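PDB 5CWW: nucleoporin NUP82 from Chaetomium thermophilum, which probably serves as a structural component of the nuclear pore complex and as a docking partner for passing transport factors. Local coordinates for residues A218-L221 / K222-A225; V131-S134 / H135-H138. All coordinates share one frame; numbering follows the deposited sequence.

This chain is the N-terminal part of the nucleoporin, whose successive four-stranded antiparallel sheets are consistent with the blades of a beta-propeller. From the N terminus, contact 2 comes first: residues 131-138 close the hairpin between strands 128-132 and 137-141, the two inner strands of their sheet. The chain then builds the following sheet, and contact 1 lies where its last strand, 217-220, turns into the short helix 221-225. Both are local turns in series, neither nested nor crossed, with centres 22 Å apart and not in contact with each other. Contact 2 packs onto strand 175-180 of the following sheet, whereas contact 1 packs forward onto strand 281-284 of the sheet after that.

Contact 1. Residues A218-L221 / K222-A225; sequences AIDL and KKLA
The carboxylate of D220 is approached over both faces at one oxygen and on the anti side, only 16° out of plane, at the other. D220 OD1 takes K222 N, 3.1 Å away, from above the carboxylate plane, 40° out of it, and K222 NZ from the opposite face, on the syn side. This second bond, from K222 NZ to D220 OD1, is a 2.8 Å salt bridge, reached because the lysine chain bends at both chi3 and chi4 and so turns its end toward the carboxylate. The anti-side partner is the ammonium of K223, with D220 OD2 to K223 NZ 2.7 Å, a bond less certain because a second conformer of that lysine is deposited. D220 stands at the N-cap of helix 221-225: with CG anti to the backbone N (chi1 -170°), the carboxylate swings over the first turn, where K222 N can bond to it. The backbone continues the turn, L224 N bonding D220 O at 3.1 Å and A225 N bonding L221 O at 2.8 Å. On the apolar side, L224 CD2 touches I219 CG2 at 4.1 Å and L221 CD2 at 4.2 Å, and L284 of strand 281-284 adjoins both leucines. A leucine in place of D220 would probably leave K222 N without its cap and the K222 ammonium without its carboxylate. K222 NZ also bonds D196 O, linking the cap to a neighbouring loop, as K223 NZ does through G235 O in this conformer. K222, and K223 in this conformer, together with the helix N terminus probably stabilise the buried carboxylate in its charged form.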
ATOM      1  N   ALA B 218       7.026 -11.168  -7.374  1.00 48.50           N
ATOM      2  CA  ALA B 218       5.571 -11.080  -7.345  1.00 47.20           C
ATOM      3  C   ALA B 218       5.053 -11.850  -6.143  1.00 47.37           C
ATOM      4  O   ALA B 218       5.277 -13.054  -6.028  1.00 50.22           O
ATOM      5  CB  ALA B 218       4.967 -11.621  -8.629  1.00 47.61           C
ATOM      6  N   ILE B 219       4.356 -11.148  -5.253  1.00 44.79           N
ATOM      7  CA  ILE B 219       3.897 -11.728  -3.997  1.00 45.22           C
ATOM      8  C   ILE B 219       2.386 -11.609  -3.864  1.00 44.11           C
ATOM      9  O   ILE B 219       1.841 -10.506  -3.888  1.00 42.53           O
ATOM     10  CB  ILE B 219       4.552 -11.038  -2.780  1.00 47.04           C
ATOM     11  CG1 ILE B 219       6.079 -11.051  -2.908  1.00 50.48           C
ATOM     12  CG2 ILE B 219       4.122 -11.724  -1.481  1.00 47.04           C
ATOM     13  CD1 ILE B 219       6.779 -10.125  -1.934  1.00 51.24           C
ATOM     14  N   ASP B 220       1.718 -12.745  -3.705  1.00 45.79           N
ATOM     15  CA  ASP B 220       0.298 -12.758  -3.383  1.00 46.33           C
ATOM     16  C   ASP B 220       0.138 -12.749  -1.867  1.00 45.76           C
ATOM     17  O   ASP B 220       0.313 -13.775  -1.209  1.00 46.17           O
ATOM     18  CB  ASP B 220      -0.383 -13.985  -3.993  1.00 47.85           C
ATOM     19  CG  ASP B 220      -1.899 -13.921  -3.908  1.00 49.28           C
ATOM     20  OD1 ASP B 220      -2.432 -13.093  -3.135  1.00 47.54           O
ATOM     21  OD2 ASP B 220      -2.561 -14.709  -4.615  1.00 52.46           O
ATOM     22  N   LEU B 221      -0.190 -11.583  -1.319  1.00 43.33           N
ATOM     23  CA  LEU B 221      -0.339 -11.424   0.126  1.00 44.30           C
ATOM     24  C   LEU B 221      -1.408 -12.347   0.712  1.00 44.72           C
ATOM     25  O   LEU B 221      -1.336 -12.716   1.884  1.00 45.36           O
ATOM     26  CB  LEU B 221      -0.664  -9.969   0.468  1.00 43.87           C
ATOM     27  CG  LEU B 221       0.360  -8.933  -0.007  1.00 43.72           C
ATOM     28  CD1 LEU B 221      -0.043  -7.535   0.434  1.00 42.77           C
ATOM     29  CD2 LEU B 221       1.756  -9.262   0.487  1.00 45.11           C
ATOM     30  N   LYS B 222      -2.392 -12.719  -0.101  1.00 46.21           N
ATOM     31  CA  LYS B 222      -3.476 -13.580   0.361  1.00 47.09           C
ATOM     32  C   LYS B 222      -2.972 -14.999   0.628  1.00 49.79           C
ATOM     33  O   LYS B 222      -3.464 -15.676   1.529  1.00 52.04           O
ATOM     34  CB  LYS B 222      -4.614 -13.596  -0.657  1.00 46.74           C
ATOM     35  CG  LYS B 222      -5.186 -12.213  -0.954  1.00 44.61           C
ATOM     36  CD  LYS B 222      -6.420 -12.284  -1.843  1.00 44.48           C
ATOM     37  CE  LYS B 222      -6.128 -12.974  -3.174  1.00 44.40           C
ATOM     38  NZ  LYS B 222      -4.995 -12.327  -3.899  1.00 43.61           N
ATOM     39  N   LYS B 223      -1.996 -15.444  -0.158  0.50 48.37           N
ATOM     40  CA  LYS B 223      -1.350 -16.728   0.085  0.50 53.82           C
ATOM     41  C   LYS B 223      -0.422 -16.610   1.288  0.50 46.30           C
ATOM     42  O   LYS B 223      -0.430 -17.455   2.183  0.50 50.19           O
ATOM     43  CB  LYS B 223      -0.557 -17.194  -1.140  0.50 49.45           C
ATOM     44  CG  LYS B 223      -1.373 -17.357  -2.417  0.50 53.67           C
ATOM     45  CD  LYS B 223      -0.543 -18.028  -3.508  0.50 53.79           C
ATOM     46  CE  LYS B 223      -1.306 -18.164  -4.821  0.50 55.57           C
ATOM     47  NZ  LYS B 223      -1.322 -16.899  -5.612  0.50 54.50           N
ATOM     48  N   LEU B 224       0.374 -15.545   1.297  1.00 47.15           N
ATOM     49  CA  LEU B 224       1.357 -15.310   2.348  1.00 44.84           C
ATOM     50  C   LEU B 224       0.729 -15.191   3.735  1.00 44.96           C
ATOM     51  O   LEU B 224       1.290 -15.680   4.718  1.00 45.85           O
ATOM     52  CB  LEU B 224       2.147 -14.039   2.030  1.00 43.40           C
ATOM     53  CG  LEU B 224       3.229 -13.613   3.022  1.00 43.39           C
ATOM     54  CD1 LEU B 224       4.301 -14.676   3.151  1.00 42.26           C
ATOM     55  CD2 LEU B 224       3.832 -12.292   2.581  1.00 42.98           C
ATOM     56  N   ALA B 225      -0.439 -14.561   3.808  1.00 43.64           N
ATOM     57  CA  ALA B 225      -1.098 -14.315   5.091  1.00 43.63           C
ATOM     58  C   ALA B 225      -1.423 -15.615   5.817  1.00 46.27           C
ATOM     59  O   ALA B 225      -1.398 -15.671   7.047  1.00 45.90           O
ATOM     60  CB  ALA B 225      -2.370 -13.500   4.884  1.00 44.35           C
TER

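Contact 2. Residues V131-S134 / H135-H138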
ATOM      1  N   VAL B 131       2.678   6.313 -14.908  1.00 52.38           N
ATOM      2  CA  VAL B 131       1.389   6.826 -15.365  1.00 52.04           C
ATOM      3  C   VAL B 131       0.311   5.756 -15.234  1.00 53.27           C
ATOM      4  O   VAL B 131       0.330   4.753 -15.950  1.00 54.36           O
ATOM      5  CB  VAL B 131       1.457   7.298 -16.831  1.00 52.98           C
ATOM      6  CG1 VAL B 131       0.123   7.894 -17.270  1.00 54.20           C
ATOM      7  CG2 VAL B 131       2.574   8.314 -17.009  1.00 54.41           C
ATOM      8  N   LEU B 132      -0.625   5.979 -14.318  1.00 51.61           N
ATOM      9  CA  LEU B 132      -1.633   4.982 -13.975  1.00 52.16           C
ATOM     10  C   LEU B 132      -3.036   5.366 -14.421  1.00 53.63           C
ATOM     11  O   LEU B 132      -3.491   6.489 -14.201  1.00 53.98           O
ATOM     12  CB  LEU B 132      -1.652   4.742 -12.465  1.00 50.77           C
ATOM     13  CG  LEU B 132      -0.573   3.843 -11.865  1.00 50.14           C
ATOM     14  CD1 LEU B 132       0.808   4.465 -11.992  1.00 51.34           C
ATOM     15  CD2 LEU B 132      -0.904   3.551 -10.407  1.00 49.98           C
ATOM     16  N   THR B 133      -3.706   4.417 -15.064  1.00 55.95           N
ATOM     17  CA  THR B 133      -5.149   4.460 -15.224  1.00 58.08           C
ATOM     18  C   THR B 133      -5.713   3.642 -14.069  1.00 56.76           C
ATOM     19  O   THR B 133      -5.007   3.380 -13.096  1.00 52.74           O
ATOM     20  CB  THR B 133      -5.610   3.895 -16.578  1.00 60.45           C
ATOM     21  OG1 THR B 133      -5.229   2.518 -16.679  1.00 60.08           O
ATOM     22  CG2 THR B 133      -4.984   4.676 -17.723  1.00 61.92           C
ATOM     23  N   SER B 134      -6.968   3.225 -14.171  1.00 61.96           N
ATOM     24  CA  SER B 134      -7.548   2.376 -13.140  1.00 62.81           C
ATOM     25  C   SER B 134      -6.861   1.009 -13.092  1.00 60.33           C
ATOM     26  O   SER B 134      -6.705   0.428 -12.016  1.00 59.73           O
ATOM     27  CB  SER B 134      -9.050   2.204 -13.373  1.00 66.78           C
ATOM     28  OG  SER B 134      -9.314   1.728 -14.681  1.00 68.53           O
ATOM     29  N   HIS B 135      -6.439   0.512 -14.254  1.00 59.12           N
ATOM     30  CA  HIS B 135      -5.891  -0.841 -14.364  1.00 57.35           C
ATOM     31  C   HIS B 135      -4.503  -0.911 -15.007  1.00 55.59           C
ATOM     32  O   HIS B 135      -3.762  -1.866 -14.770  1.00 57.00           O
ATOM     33  CB  HIS B 135      -6.847  -1.728 -15.163  1.00 61.25           C
ATOM     34  CG  HIS B 135      -8.093  -2.098 -14.420  1.00 63.25           C
ATOM     35  ND1 HIS B 135      -9.105  -1.198 -14.164  1.00 66.10           N
ATOM     36  CD2 HIS B 135      -8.487  -3.272 -13.873  1.00 64.28           C
ATOM     37  CE1 HIS B 135     -10.070  -1.803 -13.495  1.00 66.83           C
ATOM     38  NE2 HIS B 135      -9.720  -3.062 -13.306  1.00 65.92           N
ATOM     39  N   THR B 136      -4.157   0.083 -15.820  1.00 55.74           N
ATOM     40  CA  THR B 136      -2.925   0.032 -16.605  1.00 54.51           C
ATOM     41  C   THR B 136      -1.823   0.907 -16.022  1.00 55.46           C
ATOM     42  O   THR B 136      -2.091   1.848 -15.272  1.00 57.25           O
ATOM     43  CB  THR B 136      -3.172   0.462 -18.068  1.00 54.27           C
ATOM     44  OG1 THR B 136      -3.530   1.850 -18.114  1.00 55.51           O
ATOM     45  CG2 THR B 136      -4.285  -0.372 -18.693  1.00 54.94           C
ATOM     46  N   VAL B 137      -0.582   0.579 -16.372  1.00 54.04           N
ATOM     47  CA  VAL B 137       0.582   1.328 -15.912  1.00 53.96           C
ATOM     48  C   VAL B 137       1.555   1.549 -17.066  1.00 56.33           C
ATOM     49  O   VAL B 137       2.017   0.593 -17.692  1.00 56.85           O
ATOM     50  CB  VAL B 137       1.317   0.600 -14.768  1.00 52.87           C
ATOM     51  CG1 VAL B 137       2.486   1.437 -14.257  1.00 52.25           C
ATOM     52  CG2 VAL B 137       0.361   0.285 -13.628  1.00 52.06           C
ATOM     53  N   HIS B 138       1.853   2.816 -17.345  1.00 59.21           N
ATOM     54  CA  HIS B 138       2.875   3.174 -18.321  1.00 61.63           C
ATOM     55  C   HIS B 138       4.012   3.926 -17.640  1.00 61.20           C
ATOM     56  O   HIS B 138       3.786   4.679 -16.694  1.00 61.35           O
ATOM     57  CB  HIS B 138       2.289   4.030 -19.442  1.00 62.04           C
ATOM     58  CG  HIS B 138       1.363   3.287 -20.351  1.00 62.04           C
ATOM     59  ND1 HIS B 138       0.056   3.003 -20.015  1.00 61.08           N
ATOM     60  CD2 HIS B 138       1.555   2.770 -21.588  1.00 63.02           C
ATOM     61  CE1 HIS B 138      -0.517   2.345 -21.006  1.00 63.10           C
ATOM     62  NE2 HIS B 138       0.371   2.190 -21.972  1.00 63.86           N
TER
HETATM   63  O   HOH W   1      -1.471   3.729 -17.924  1.00 55.55           O
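T133 reaches across the turn to T136 with its whole side chain. T133 CB lies 3.3 Å from T136 OG1. Beyond it the hydroxyl, placed between the backbone N and the carbonyl carbon (chi1 62°), faces back over the loop: T133 OG1 accepts from T136 N at 2.8 Å and, only weakly, from H135 N. The two threonine hydroxyls are also modelled very close together, so the details of that hydrogen bond, and of the CB approach beside it, are doubtful. T133 CG2 is modelled 3.2 Å from T136 OG1, part of the same doubtful crowding. In the backbone, T133 N bonds T136 O at 3.0 Å. At the tip of the turn, S134 OG meets the H135 ring edge-on, in its plane, 3.0 Å from H135 ND1. A water links T136 OG1, V131 O and H138 ND1, lying in the plane of the H138 ring. Farther along, V131 and H138 form an antiparallel hydrogen-bonded pair, with V131 N to H138 O 2.7 Å. L132 and V137, a non-hydrogen-bonded pair, lie side by side and both touch V175 of the following sheet. Such a tight hairpin joining the two inner strands of a four-stranded antiparallel sheet is consistent with a blade of a beta-propeller, as in WD-repeat proteins.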